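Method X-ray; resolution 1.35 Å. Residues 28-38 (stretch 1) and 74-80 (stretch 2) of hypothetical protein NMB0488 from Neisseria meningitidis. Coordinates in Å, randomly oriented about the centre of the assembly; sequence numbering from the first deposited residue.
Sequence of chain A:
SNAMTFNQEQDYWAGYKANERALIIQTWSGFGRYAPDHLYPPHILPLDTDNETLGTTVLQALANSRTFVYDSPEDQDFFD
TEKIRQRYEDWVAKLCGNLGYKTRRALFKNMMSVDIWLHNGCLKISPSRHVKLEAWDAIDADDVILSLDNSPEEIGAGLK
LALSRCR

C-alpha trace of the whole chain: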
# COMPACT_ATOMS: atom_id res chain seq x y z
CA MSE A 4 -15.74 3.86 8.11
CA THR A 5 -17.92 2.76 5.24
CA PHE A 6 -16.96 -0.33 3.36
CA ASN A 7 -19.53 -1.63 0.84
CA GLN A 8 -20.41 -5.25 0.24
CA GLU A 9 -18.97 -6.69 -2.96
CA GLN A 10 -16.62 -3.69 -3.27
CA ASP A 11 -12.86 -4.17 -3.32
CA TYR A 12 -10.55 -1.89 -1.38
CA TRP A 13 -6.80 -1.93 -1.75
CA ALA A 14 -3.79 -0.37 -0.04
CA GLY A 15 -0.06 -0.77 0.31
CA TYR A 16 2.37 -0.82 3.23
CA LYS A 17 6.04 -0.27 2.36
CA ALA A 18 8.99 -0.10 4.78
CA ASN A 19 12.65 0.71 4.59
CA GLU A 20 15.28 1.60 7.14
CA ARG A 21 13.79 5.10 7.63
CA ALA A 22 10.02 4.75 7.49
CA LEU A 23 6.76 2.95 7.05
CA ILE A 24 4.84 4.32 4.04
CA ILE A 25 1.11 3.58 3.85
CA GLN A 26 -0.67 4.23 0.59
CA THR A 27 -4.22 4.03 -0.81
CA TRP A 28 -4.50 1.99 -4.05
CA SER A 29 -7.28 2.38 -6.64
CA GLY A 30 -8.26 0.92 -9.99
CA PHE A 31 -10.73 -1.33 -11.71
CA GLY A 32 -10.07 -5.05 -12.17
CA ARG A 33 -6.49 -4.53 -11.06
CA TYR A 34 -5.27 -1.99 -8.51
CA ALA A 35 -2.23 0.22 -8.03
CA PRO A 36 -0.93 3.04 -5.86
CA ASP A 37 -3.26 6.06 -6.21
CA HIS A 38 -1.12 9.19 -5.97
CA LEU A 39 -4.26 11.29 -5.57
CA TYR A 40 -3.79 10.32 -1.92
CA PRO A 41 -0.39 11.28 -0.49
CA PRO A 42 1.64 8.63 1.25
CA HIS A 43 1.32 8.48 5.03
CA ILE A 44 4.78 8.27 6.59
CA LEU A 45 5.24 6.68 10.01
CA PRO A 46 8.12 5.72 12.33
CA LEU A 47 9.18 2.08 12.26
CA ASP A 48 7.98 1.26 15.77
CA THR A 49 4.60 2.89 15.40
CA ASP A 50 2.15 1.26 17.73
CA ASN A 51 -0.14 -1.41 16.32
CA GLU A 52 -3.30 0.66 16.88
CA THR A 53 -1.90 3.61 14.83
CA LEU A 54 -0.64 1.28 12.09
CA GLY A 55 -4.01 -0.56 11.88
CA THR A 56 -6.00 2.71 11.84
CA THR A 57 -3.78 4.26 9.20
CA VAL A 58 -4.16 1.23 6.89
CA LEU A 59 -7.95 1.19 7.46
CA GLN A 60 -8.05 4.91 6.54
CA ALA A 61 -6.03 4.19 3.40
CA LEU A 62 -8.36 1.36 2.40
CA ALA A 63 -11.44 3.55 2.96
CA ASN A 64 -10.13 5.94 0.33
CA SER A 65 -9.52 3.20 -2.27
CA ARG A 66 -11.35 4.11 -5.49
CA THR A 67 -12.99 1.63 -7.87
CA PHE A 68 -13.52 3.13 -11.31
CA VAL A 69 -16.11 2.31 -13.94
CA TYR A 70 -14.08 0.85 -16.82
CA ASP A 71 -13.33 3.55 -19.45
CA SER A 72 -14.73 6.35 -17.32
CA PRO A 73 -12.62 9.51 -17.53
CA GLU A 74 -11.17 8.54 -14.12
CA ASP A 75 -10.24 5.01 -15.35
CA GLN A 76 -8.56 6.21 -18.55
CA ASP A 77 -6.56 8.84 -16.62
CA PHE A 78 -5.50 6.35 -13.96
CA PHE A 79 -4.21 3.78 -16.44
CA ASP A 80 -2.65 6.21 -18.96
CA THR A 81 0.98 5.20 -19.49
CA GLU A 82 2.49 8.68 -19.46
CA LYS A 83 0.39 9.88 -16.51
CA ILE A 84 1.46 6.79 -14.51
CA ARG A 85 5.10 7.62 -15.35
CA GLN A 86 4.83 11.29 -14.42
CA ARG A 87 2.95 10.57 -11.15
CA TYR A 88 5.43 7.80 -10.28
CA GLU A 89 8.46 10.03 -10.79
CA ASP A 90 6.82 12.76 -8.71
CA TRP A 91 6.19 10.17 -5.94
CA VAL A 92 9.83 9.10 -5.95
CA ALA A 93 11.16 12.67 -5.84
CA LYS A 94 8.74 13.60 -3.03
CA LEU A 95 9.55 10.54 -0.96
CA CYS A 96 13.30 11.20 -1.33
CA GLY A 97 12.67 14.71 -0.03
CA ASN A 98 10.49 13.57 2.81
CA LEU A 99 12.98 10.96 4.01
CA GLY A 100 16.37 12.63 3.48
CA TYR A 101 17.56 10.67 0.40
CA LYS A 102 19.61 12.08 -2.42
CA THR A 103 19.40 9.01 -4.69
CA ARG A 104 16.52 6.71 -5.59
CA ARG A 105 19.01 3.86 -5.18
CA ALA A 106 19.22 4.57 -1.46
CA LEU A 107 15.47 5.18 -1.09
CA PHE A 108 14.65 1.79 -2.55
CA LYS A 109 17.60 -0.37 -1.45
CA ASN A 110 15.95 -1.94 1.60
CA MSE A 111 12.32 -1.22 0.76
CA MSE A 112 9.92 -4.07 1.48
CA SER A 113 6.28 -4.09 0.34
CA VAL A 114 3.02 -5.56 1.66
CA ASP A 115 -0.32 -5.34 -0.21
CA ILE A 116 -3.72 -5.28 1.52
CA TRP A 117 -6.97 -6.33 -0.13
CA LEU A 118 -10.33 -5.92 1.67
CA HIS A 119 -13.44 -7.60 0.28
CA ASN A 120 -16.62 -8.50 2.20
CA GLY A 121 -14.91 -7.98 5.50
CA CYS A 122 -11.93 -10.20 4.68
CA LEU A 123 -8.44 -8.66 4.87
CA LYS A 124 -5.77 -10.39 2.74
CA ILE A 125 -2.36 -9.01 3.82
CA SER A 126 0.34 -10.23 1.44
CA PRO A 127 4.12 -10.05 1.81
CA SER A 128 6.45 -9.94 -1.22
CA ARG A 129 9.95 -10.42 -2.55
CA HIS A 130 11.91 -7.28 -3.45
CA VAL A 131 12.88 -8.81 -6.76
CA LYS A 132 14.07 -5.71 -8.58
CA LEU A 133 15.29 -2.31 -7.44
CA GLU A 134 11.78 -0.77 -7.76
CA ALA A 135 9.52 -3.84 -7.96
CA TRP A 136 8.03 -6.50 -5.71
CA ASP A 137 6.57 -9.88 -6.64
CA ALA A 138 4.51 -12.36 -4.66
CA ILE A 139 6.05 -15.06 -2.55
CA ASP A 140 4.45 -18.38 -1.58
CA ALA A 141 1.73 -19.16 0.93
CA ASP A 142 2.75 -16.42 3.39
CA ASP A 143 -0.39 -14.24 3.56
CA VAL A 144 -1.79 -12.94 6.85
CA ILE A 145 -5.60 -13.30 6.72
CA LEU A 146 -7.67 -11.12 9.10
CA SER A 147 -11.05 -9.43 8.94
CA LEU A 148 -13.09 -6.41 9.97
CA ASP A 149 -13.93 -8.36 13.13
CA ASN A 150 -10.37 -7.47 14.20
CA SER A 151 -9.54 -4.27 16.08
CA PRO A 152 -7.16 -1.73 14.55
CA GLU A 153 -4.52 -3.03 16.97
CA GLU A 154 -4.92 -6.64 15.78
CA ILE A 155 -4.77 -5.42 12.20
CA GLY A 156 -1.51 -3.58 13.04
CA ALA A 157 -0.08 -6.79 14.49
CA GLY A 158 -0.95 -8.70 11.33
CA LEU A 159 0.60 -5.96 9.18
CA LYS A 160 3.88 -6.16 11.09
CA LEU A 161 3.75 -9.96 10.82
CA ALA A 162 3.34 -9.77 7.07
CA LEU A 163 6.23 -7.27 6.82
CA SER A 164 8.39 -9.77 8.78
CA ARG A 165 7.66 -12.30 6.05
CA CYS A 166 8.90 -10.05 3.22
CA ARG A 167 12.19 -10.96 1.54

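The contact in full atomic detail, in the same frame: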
# COMPACT_ATOMS: atom_id res chain seq x y z
N TRP A 28 -4.53 2.45 -2.65
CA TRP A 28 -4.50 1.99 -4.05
C TRP A 28 -5.91 2.13 -4.63
O TRP A 28 -6.92 2.07 -3.90
CB TRP A 28 -4.10 0.52 -4.06
CG TRP A 28 -2.66 0.23 -3.82
CD1 TRP A 28 -1.76 0.97 -3.07
CD2 TRP A 28 -1.95 -0.93 -4.25
NE1 TRP A 28 -0.52 0.35 -3.06
CE2 TRP A 28 -0.62 -0.82 -3.77
CE3 TRP A 28 -2.30 -2.03 -5.04
CZ2 TRP A 28 0.36 -1.77 -4.06
CZ3 TRP A 28 -1.33 -3.00 -5.30
CH2 TRP A 28 -0.02 -2.85 -4.81
N SER A 29 -5.99 2.28 -5.96
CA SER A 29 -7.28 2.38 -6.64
C SER A 29 -7.17 1.65 -7.97
O SER A 29 -6.08 1.18 -8.35
CB SER A 29 -7.63 3.85 -6.89
OG SER A 29 -7.81 4.54 -5.65
N GLY A 30 -8.30 1.59 -8.69
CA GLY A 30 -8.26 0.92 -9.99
C GLY A 30 -9.60 0.36 -10.37
O GLY A 30 -10.64 0.77 -9.83
N PHE A 31 -9.57 -0.55 -11.34
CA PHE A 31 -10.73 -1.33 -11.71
C PHE A 31 -10.15 -2.62 -12.28
O PHE A 31 -9.29 -2.57 -13.17
CB PHE A 31 -11.60 -0.65 -12.79
CG PHE A 31 -12.60 -1.59 -13.39
CD1 PHE A 31 -13.78 -1.89 -12.69
CD2 PHE A 31 -12.31 -2.27 -14.59
CE1 PHE A 31 -14.67 -2.85 -13.17
CE2 PHE A 31 -13.19 -3.22 -15.08
CZ PHE A 31 -14.38 -3.50 -14.40
N GLY A 32 -10.60 -3.76 -11.75
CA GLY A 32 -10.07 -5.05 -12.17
C GLY A 32 -8.74 -5.36 -11.54
O GLY A 32 -8.58 -6.40 -10.90
N ARG A 33 -7.77 -4.48 -11.75
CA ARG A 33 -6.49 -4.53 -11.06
C ARG A 33 -6.25 -3.16 -10.41
O ARG A 33 -6.73 -2.12 -10.92
CB ARG A 33 -5.33 -4.87 -12.01
CG ARG A 33 -5.50 -6.21 -12.72
CD ARG A 33 -4.30 -6.56 -13.62
NE ARG A 33 -3.22 -7.20 -12.86
CZ ARG A 33 -3.12 -8.51 -12.62
NH1 ARG A 33 -2.05 -8.97 -11.95
NH2 ARG A 33 -4.06 -9.37 -13.00
N TYR A 34 -5.49 -3.19 -9.31
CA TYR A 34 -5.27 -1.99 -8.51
C TYR A 34 -3.80 -1.60 -8.42
O TYR A 34 -2.89 -2.42 -8.62
CB TYR A 34 -5.88 -2.17 -7.11
CG TYR A 34 -7.38 -2.21 -7.16
CD1 TYR A 34 -8.12 -1.13 -6.67
CD2 TYR A 34 -8.08 -3.27 -7.73
CE1 TYR A 34 -9.50 -1.15 -6.70
CE2 TYR A 34 -9.48 -3.27 -7.77
CZ TYR A 34 -10.17 -2.21 -7.26
OH TYR A 34 -11.57 -2.21 -7.29
N ALA A 35 -3.59 -0.33 -8.08
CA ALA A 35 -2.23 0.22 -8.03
C ALA A 35 -2.19 1.45 -7.16
O ALA A 35 -3.24 2.03 -6.88
CB ALA A 35 -1.69 0.52 -9.44
N PRO A 36 -1.00 1.84 -6.70
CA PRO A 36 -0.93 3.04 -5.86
C PRO A 36 -1.66 4.22 -6.49
O PRO A 36 -1.50 4.48 -7.69
CB PRO A 36 0.57 3.30 -5.78
CG PRO A 36 1.18 1.93 -5.84
CD PRO A 36 0.32 1.17 -6.84
N ASP A 37 -2.45 4.93 -5.69
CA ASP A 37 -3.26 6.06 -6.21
C ASP A 37 -2.66 7.35 -5.65
O ASP A 37 -2.92 7.72 -4.49
CB ASP A 37 -4.71 5.89 -5.76
CG ASP A 37 -5.62 6.95 -6.35
OD1 ASP A 37 -5.10 7.88 -6.98
OD2 ASP A 37 -6.84 6.86 -6.15
N HIS A 38 -1.84 8.01 -6.46
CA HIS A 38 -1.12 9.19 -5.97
C HIS A 38 -2.03 10.42 -5.80
O HIS A 38 -1.55 11.49 -5.43
CB HIS A 38 0.12 9.45 -6.83
CG HIS A 38 1.06 8.29 -6.85
ND1 HIS A 38 1.63 7.77 -5.71
CD2 HIS A 38 1.46 7.49 -7.87
CE1 HIS A 38 2.37 6.72 -6.03
NE2 HIS A 38 2.29 6.53 -7.33
N GLU A 74 -12.06 8.93 -15.23
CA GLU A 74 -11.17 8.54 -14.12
C GLU A 74 -10.34 7.27 -14.42
O GLU A 74 -9.13 7.22 -14.13
CB GLU A 74 -11.97 8.36 -12.81
CG GLU A 74 -12.63 9.62 -12.21
CD GLU A 74 -14.00 9.93 -12.83
OE1 GLU A 74 -14.35 9.30 -13.86
OE2 GLU A 74 -14.71 10.81 -12.31
N ASP A 75 -10.96 6.24 -14.98
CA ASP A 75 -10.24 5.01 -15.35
C ASP A 75 -9.15 5.26 -16.42
O ASP A 75 -8.02 4.80 -16.32
CB ASP A 75 -11.25 3.97 -15.85
CG ASP A 75 -10.64 2.59 -16.04
OD1 ASP A 75 -10.22 1.99 -15.03
OD2 ASP A 75 -10.60 2.08 -17.19
N GLN A 76 -9.53 5.96 -17.49
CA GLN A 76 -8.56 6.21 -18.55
C GLN A 76 -7.34 6.99 -18.03
O GLN A 76 -6.18 6.67 -18.34
CB GLN A 76 -9.21 6.97 -19.71
CG GLN A 76 -10.28 6.16 -20.43
CD GLN A 76 -10.98 7.04 -21.44
OE1 GLN A 76 -10.34 7.88 -22.08
NE2 GLN A 76 -12.30 6.90 -21.56
N ASP A 77 -7.62 8.02 -17.22
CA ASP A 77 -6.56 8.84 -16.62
C ASP A 77 -5.64 8.02 -15.73
O ASP A 77 -4.39 8.14 -15.82
CB ASP A 77 -7.17 10.02 -15.85
CG ASP A 77 -6.11 10.97 -15.31
OD1 ASP A 77 -5.78 11.97 -15.98
OD2 ASP A 77 -5.61 10.70 -14.23
N PHE A 78 -6.26 7.17 -14.90
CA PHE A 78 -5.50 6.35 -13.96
C PHE A 78 -4.57 5.35 -14.63
O PHE A 78 -3.47 5.08 -14.14
CB PHE A 78 -6.45 5.62 -13.00
CG PHE A 78 -5.74 5.02 -11.81
CD1 PHE A 78 -5.33 5.82 -10.74
CD2 PHE A 78 -5.52 3.66 -11.74
CE1 PHE A 78 -4.70 5.24 -9.64
CE2 PHE A 78 -4.86 3.09 -10.65
CZ PHE A 78 -4.46 3.89 -9.61
N PHE A 79 -5.00 4.82 -15.78
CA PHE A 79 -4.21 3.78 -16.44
C PHE A 79 -3.40 4.28 -17.65
O PHE A 79 -2.75 3.50 -18.34
CB PHE A 79 -5.10 2.56 -16.78
CG PHE A 79 -5.50 1.75 -15.56
CD1 PHE A 79 -4.62 0.82 -15.02
CD2 PHE A 79 -6.74 1.92 -14.94
CE1 PHE A 79 -4.97 0.08 -13.91
CE2 PHE A 79 -7.09 1.16 -13.79
CZ PHE A 79 -6.20 0.25 -13.30
N ASP A 80 -3.44 5.59 -17.88
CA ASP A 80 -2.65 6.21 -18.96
C ASP A 80 -1.17 6.05 -18.68
O ASP A 80 -0.71 6.43 -17.61
CB ASP A 80 -2.95 7.70 -19.05
CG ASP A 80 -2.22 8.37 -20.22
OD1 ASP A 80 -2.52 8.05 -21.41
OD2 ASP A 80 -1.31 9.19 -19.96

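Stretch 1 is a β-hairpin. Strand 28-30 runs out, a short turn reverses the chain, and strand 34-36 returns. The pairing is carried by S29 N to A35 O and A35 N to S29 O, both 2.9 Å. Nearer the turn, R33 N to F31 O (2.8 Å) and F31 N to R33 O (3.3 Å) are weak. Stretch 2 continues a helix that begins before E74, with F78 N bonded to E74 O at 3.0 Å and F79 N to D75 O at 3.1 Å. The helix crosses strand 28-30 at -121°, with the axes 9.4 Å apart at closest approach. The nearest CA atoms are those of G30 and D75, 7.0 Å apart.

No hydrogen bond joins the two stretches. Packing holds them, and two phenylalanines supply most of it. F78 is buried and points toward the hairpin with chi1 t. Its CE2 lies 3.2 Å from S29 O, and its CZ lies 3.5 Å from A35 O and 3.6 Å from P36 O. A35 O and D37 OD1 sit at the ring edge, where the weakly positive hydrogens of an aromatic ring suit oxygen neighbours. A35 points toward the helix, and its small CB packs 4.3 Å from F78 CE2. D37 is fixed by S29 OG, which donates to D37 OD2 at 2.6 Å, so this buried polar pair is satisfied beside the ring.

F79, chi1 m, is partly exposed and reaches the turn end of the hairpin. R33 O meets its ring edge, 3.4 Å from CZ. G30 CA is 4.0 Å from the same CZ atom. Glycine suits position 30: its backbone angles call for it, and a CB would clash with R33 O and crowd F79 CZ. Buried D75 adds a further contact, its OD1 lying 3.7 Å from CB of the exposed F31. The contact buries 301 Å² in total.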